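Local coordinates for protein SnoK (Streptomyces nogalater, PDB 5EPA) that probably acts as a non-heme iron, 2-oxoglutarate-dependent carbocyclase in the biosynthesis of the polyketide nogalamycin, at residues 155-160 with 206-211; 164-169 with 218-223. All coordinates share one frame; numbering follows the deposited sequence.

Interaction 1: residues 155-160 with 206-211; sequences TDVPVE and VPVRAG
Asp156 and Arg209 lie side by side across two oppositely running loop segments, their side chains pointing the same way. The carboxylate divides its work between its two oxygens. OD1 of Asp156 offers its anti lone pair to the backbone N of Ala210 in an almost straight bond of 2.9 Å (175° at the hydrogen). OD2 of Asp156 makes a salt bridge to NH1 of Arg209 at 3.5 Å, with the planes of the two charged groups turned 73° apart. A bend at chi2 (-92°) brings the arginine chain alongside the acid and lays its CD 3.7 Å from Asp156 OD1. An alanine in place of Asp156 would probably leave the Ala210 N-H and the guanidinium without these mates, and the arginine freer to turn.

On the other side of the backbone, Val157 and Val208 also lie alongside each other, CB of Val157 touching CG2 of Val208 at 3.9 Å. They form one isolated antiparallel hydrogen-bonded pair, in which Val157 N reaches Val208 O at 2.7 Å and Val208 N returns to Val157 O at 3.0 Å. Farther along, CG2 of Val159 rests against the ring of Pro207 in a second, separate apolar contact.

The two segments follow and precede neighbouring strands of the large antiparallel sheet, 148-153 and 213-217. Val157 and Val208 both pack on Trp151 of strand 148-153. Val208 also meets His40 of strand 38-41, and Val157 meets Arg233 of strand 233-242, so the pair backs two residues that bind 2-oxoglutarate.

Interaction 2: residues 164-169 with 218-223; sequences MSYVPG and CRTVHM. With FE (Fe (III) ion), chain G; AKG (2-oxoglutaric acid), chain H.
Thr220 meets Tyr166 where a loop enters the four-stranded antiparallel sheet of the cupin-type double-stranded beta-helix, the fold that carries the facial triad of metal ligands in this enzyme family. CG2 of Thr220 comes to the edge of the tyrosine ring, 4.2 Å from CD2 of Tyr166, while Thr220 OG1 bonds to the carbonyl of Gly37. Val221 takes the backbone N of Val167 on its O at 3.0 Å, and the two valine side chains run side by side.

His222 follows, its CB 3.7 Å from CD2 of Tyr166 and its ring set between backbone N and carbonyl carbon (chi1 61°). ND1 of His222 donates to Thr220 O at 2.9 Å, within the ring plane, which helps fix the ring's rotation, with the other nitrogen turned to the metal. NE2 of His222 binds the iron at 2.1 Å; His133, Asp135, two oxygens of 2-oxoglutarate and a water complete the site.

Met223 closes an antiparallel hydrogen-bonded pair with Ser165, its N giving to Ser165 O and its O receiving Ser165 N at 2.9 Å. Beside the carbonyl of Met223 the chain of Met164, bent at chi2 and chi3, brings its CE to 3.7 Å from CD2 of His222.

How the interactions relate
Along the chain the segments alternate, 155-160, 164-169, 206-211 and 218-223, so the two contacts interleave, with centres about 17 Å apart. They meet through strand 204-206, which lies beside strand 164-166 in the four-stranded sheet, with strand 222-224 on that strand's other side. There Val206 N probably bonds to Met164 O at 3.0 Å, and CG2 of Val206 packs on CD1 of Tyr166 at 3.7 Å. Interaction 1 joins connections leading out of and into the seven-stranded sheet, behind part of the 2-oxoglutarate pocket, whereas interaction 2 supplies an iron ligand. Together they illustrate how a cofactor site can draw on both sheets of one fold.

Interaction 1: residues 155-160 with 206-211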
# COMPACT_ATOMS: atom_id res chain seq x y z
N THR A 155 -7.51 11.45 4.76
CA THR A 155 -8.21 11.95 5.92
C THR A 155 -7.26 11.80 7.10
O THR A 155 -6.31 11.02 7.03
CB THR A 155 -9.47 11.12 6.24
OG1 THR A 155 -9.13 9.75 6.47
CG2 THR A 155 -10.44 11.18 5.07
N ASP A 156 -7.52 12.49 8.20
CA ASP A 156 -6.88 12.11 9.47
C ASP A 156 -7.17 10.63 9.80
O ASP A 156 -8.27 10.13 9.50
CB ASP A 156 -7.37 12.96 10.64
CG ASP A 156 -6.77 14.33 10.65
OD1 ASP A 156 -5.82 14.60 9.91
OD2 ASP A 156 -7.27 15.17 11.40
N VAL A 157 -6.21 9.96 10.43
CA VAL A 157 -6.40 8.55 10.83
C VAL A 157 -5.91 8.25 12.24
O VAL A 157 -4.84 7.67 12.44
CB VAL A 157 -5.75 7.59 9.83
CG1 VAL A 157 -6.27 6.19 10.06
CG2 VAL A 157 -6.05 7.98 8.40
N PRO A 158 -6.70 8.67 13.24
CA PRO A 158 -6.38 8.25 14.58
C PRO A 158 -6.64 6.78 14.63
O PRO A 158 -7.26 6.24 13.73
CB PRO A 158 -7.36 9.03 15.46
CG PRO A 158 -8.51 9.34 14.56
CD PRO A 158 -7.95 9.43 13.16
N VAL A 159 -6.22 6.14 15.72
CA VAL A 159 -6.24 4.69 15.81
C VAL A 159 -7.59 4.04 15.47
O VAL A 159 -7.68 3.11 14.64
CB VAL A 159 -5.76 4.24 17.21
CG1 VAL A 159 -6.02 2.77 17.40
CG2 VAL A 159 -4.26 4.52 17.35
N GLU A 160 -8.63 4.57 16.09
CA GLU A 160 -9.96 4.00 15.95
C GLU A 160 -10.64 4.33 14.63
O GLU A 160 -11.74 3.84 14.36
CB GLU A 160 -10.83 4.40 17.14
CG GLU A 160 -11.27 5.87 17.16
CD GLU A 160 -10.19 6.91 17.55
OE1 GLU A 160 -9.10 6.55 18.14
OE2 GLU A 160 -10.48 8.12 17.27
N VAL A 206 0.18 2.86 13.98
CA VAL A 206 0.73 4.12 13.52
C VAL A 206 -0.39 5.06 13.06
O VAL A 206 -0.69 5.17 11.86
CB VAL A 206 1.73 3.91 12.38
CG1 VAL A 206 2.38 5.22 11.99
CG2 VAL A 206 2.81 2.93 12.76
N PRO A 207 -1.01 5.78 13.98
CA PRO A 207 -1.97 6.77 13.56
C PRO A 207 -1.29 7.92 12.86
O PRO A 207 -0.12 8.22 13.14
CB PRO A 207 -2.59 7.24 14.87
CG PRO A 207 -1.55 6.96 15.91
CD PRO A 207 -0.93 5.67 15.45
N VAL A 208 -2.01 8.55 11.92
CA VAL A 208 -1.44 9.62 11.11
C VAL A 208 -2.43 10.73 10.82
O VAL A 208 -3.63 10.55 10.92
CB VAL A 208 -0.93 9.11 9.77
CG1 VAL A 208 0.23 8.13 9.98
CG2 VAL A 208 -2.04 8.48 8.95
N ARG A 209 -1.89 11.87 10.43
CA ARG A 209 -2.68 13.01 10.00
C ARG A 209 -2.82 13.01 8.47
O ARG A 209 -1.98 12.52 7.76
CB ARG A 209 -1.99 14.31 10.45
CG ARG A 209 -1.87 14.52 11.98
CD ARG A 209 -3.10 15.27 12.35
NE ARG A 209 -2.95 16.06 13.56
CZ ARG A 209 -3.88 16.93 13.95
NH1 ARG A 209 -4.99 17.08 13.23
NH2 ARG A 209 -3.70 17.63 15.07
N ALA A 210 -3.87 13.63 7.98
CA ALA A 210 -4.05 13.82 6.52
C ALA A 210 -2.84 14.47 5.92
O ALA A 210 -2.33 15.45 6.43
CB ALA A 210 -5.28 14.64 6.21
N GLY A 211 -2.35 13.91 4.83
CA GLY A 211 -1.15 14.43 4.17
C GLY A 211 0.12 13.71 4.53
O GLY A 211 1.14 13.84 3.82

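Interaction 2: residues 164-169 with 218-223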
# COMPACT_ATOMS: atom_id res chain seq x y z
N MET A 164 -3.29 1.83 10.33
CA MET A 164 -2.45 0.67 10.01
C MET A 164 -1.62 0.25 11.23
O MET A 164 -1.29 1.09 12.04
CB MET A 164 -1.50 1.03 8.88
CG MET A 164 -2.20 1.45 7.59
SD MET A 164 -2.79 0.02 6.70
CE MET A 164 -1.26 -0.48 5.95
N SER A 165 -1.29 -1.04 11.29
CA SER A 165 -0.27 -1.53 12.20
C SER A 165 0.71 -2.41 11.47
O SER A 165 0.36 -3.04 10.49
CB SER A 165 -0.89 -2.34 13.35
OG SER A 165 -1.73 -1.53 14.15
N TYR A 166 1.94 -2.46 11.98
CA TYR A 166 3.07 -3.14 11.32
C TYR A 166 3.83 -3.99 12.32
O TYR A 166 3.85 -3.70 13.50
CB TYR A 166 4.05 -2.11 10.73
CG TYR A 166 3.37 -1.10 9.85
CD1 TYR A 166 2.86 0.06 10.39
CD2 TYR A 166 3.24 -1.32 8.47
CE1 TYR A 166 2.20 0.98 9.60
CE2 TYR A 166 2.61 -0.37 7.66
CZ TYR A 166 2.09 0.78 8.24
OH TYR A 166 1.40 1.70 7.49
N VAL A 167 4.40 -5.09 11.83
CA VAL A 167 5.29 -5.90 12.62
C VAL A 167 6.74 -5.50 12.26
O VAL A 167 7.26 -5.91 11.22
CB VAL A 167 5.04 -7.39 12.36
CG1 VAL A 167 5.97 -8.25 13.22
CG2 VAL A 167 3.61 -7.75 12.69
N PRO A 168 7.41 -4.74 13.15
CA PRO A 168 8.78 -4.32 12.92
C PRO A 168 9.75 -5.46 12.57
O PRO A 168 9.78 -6.48 13.25
CB PRO A 168 9.19 -3.70 14.26
CG PRO A 168 7.92 -3.29 14.88
CD PRO A 168 6.95 -4.36 14.50
N GLY A 169 10.53 -5.27 11.52
CA GLY A 169 11.55 -6.24 11.10
C GLY A 169 11.01 -7.43 10.34
O GLY A 169 11.77 -8.28 9.92
N CYS A 218 7.33 -4.67 0.78
CA CYS A 218 6.38 -5.71 0.29
C CYS A 218 6.38 -7.00 1.12
O CYS A 218 5.49 -7.84 0.98
CB CYS A 218 6.62 -6.07 -1.19
SG CYS A 218 8.25 -6.82 -1.55
N ARG A 219 7.38 -7.15 1.98
CA ARG A 219 7.45 -8.26 2.94
C ARG A 219 7.11 -7.91 4.35
O ARG A 219 7.09 -8.79 5.22
CB ARG A 219 8.84 -8.88 2.93
CG ARG A 219 9.04 -9.73 1.71
CD ARG A 219 10.41 -10.33 1.72
NE ARG A 219 10.68 -10.87 0.40
CZ ARG A 219 11.78 -11.54 0.09
NH1 ARG A 219 12.69 -11.75 0.99
NH2 ARG A 219 11.94 -11.97 -1.14
N THR A 220 6.88 -6.63 4.61
CA THR A 220 6.51 -6.19 5.94
C THR A 220 5.09 -6.68 6.24
O THR A 220 4.15 -6.40 5.48
CB THR A 220 6.59 -4.68 6.09
OG1 THR A 220 7.93 -4.28 5.85
CG2 THR A 220 6.16 -4.25 7.51
N VAL A 221 4.95 -7.42 7.32
CA VAL A 221 3.65 -7.87 7.77
C VAL A 221 2.89 -6.66 8.32
O VAL A 221 3.41 -5.93 9.18
CB VAL A 221 3.78 -8.99 8.81
CG1 VAL A 221 2.44 -9.39 9.38
CG2 VAL A 221 4.41 -10.21 8.17
N HIS A 222 1.66 -6.50 7.87
CA HIS A 222 0.85 -5.41 8.33
C HIS A 222 -0.64 -5.74 8.35
O HIS A 222 -1.10 -6.76 7.83
CB HIS A 222 1.11 -4.19 7.44
CG HIS A 222 0.77 -4.39 5.99
ND1 HIS A 222 1.59 -5.09 5.14
CD2 HIS A 222 -0.29 -3.98 5.24
CE1 HIS A 222 1.05 -5.10 3.92
NE2 HIS A 222 -0.11 -4.46 3.95
N MET A 223 -1.40 -4.83 8.91
CA MET A 223 -2.83 -5.02 9.09
C MET A 223 -3.48 -3.65 9.31
O MET A 223 -2.79 -2.65 9.36
CB MET A 223 -3.06 -5.99 10.26
CG MET A 223 -2.80 -5.36 11.63
SD MET A 223 -2.24 -6.58 12.84
CE MET A 223 -0.51 -6.70 12.36
FE FE G . -1.29 -4.63 2.17
C1 AKG H . -1.74 -1.88 1.98
O1 AKG H . -1.63 -0.67 1.67
O2 AKG H . -0.98 -2.81 1.61
C2 AKG H . -2.87 -2.32 2.80
O5 AKG H . -2.87 -3.52 3.04
C3 AKG H . -3.90 -1.34 3.30
C4 AKG H . -5.14 -1.94 3.97
C5 AKG H . -6.07 -0.82 4.48
O3 AKG H . -6.04 0.35 3.98
O4 AKG H . -6.86 -1.05 5.39
O HOH W 1 -2.51 -4.84 0.40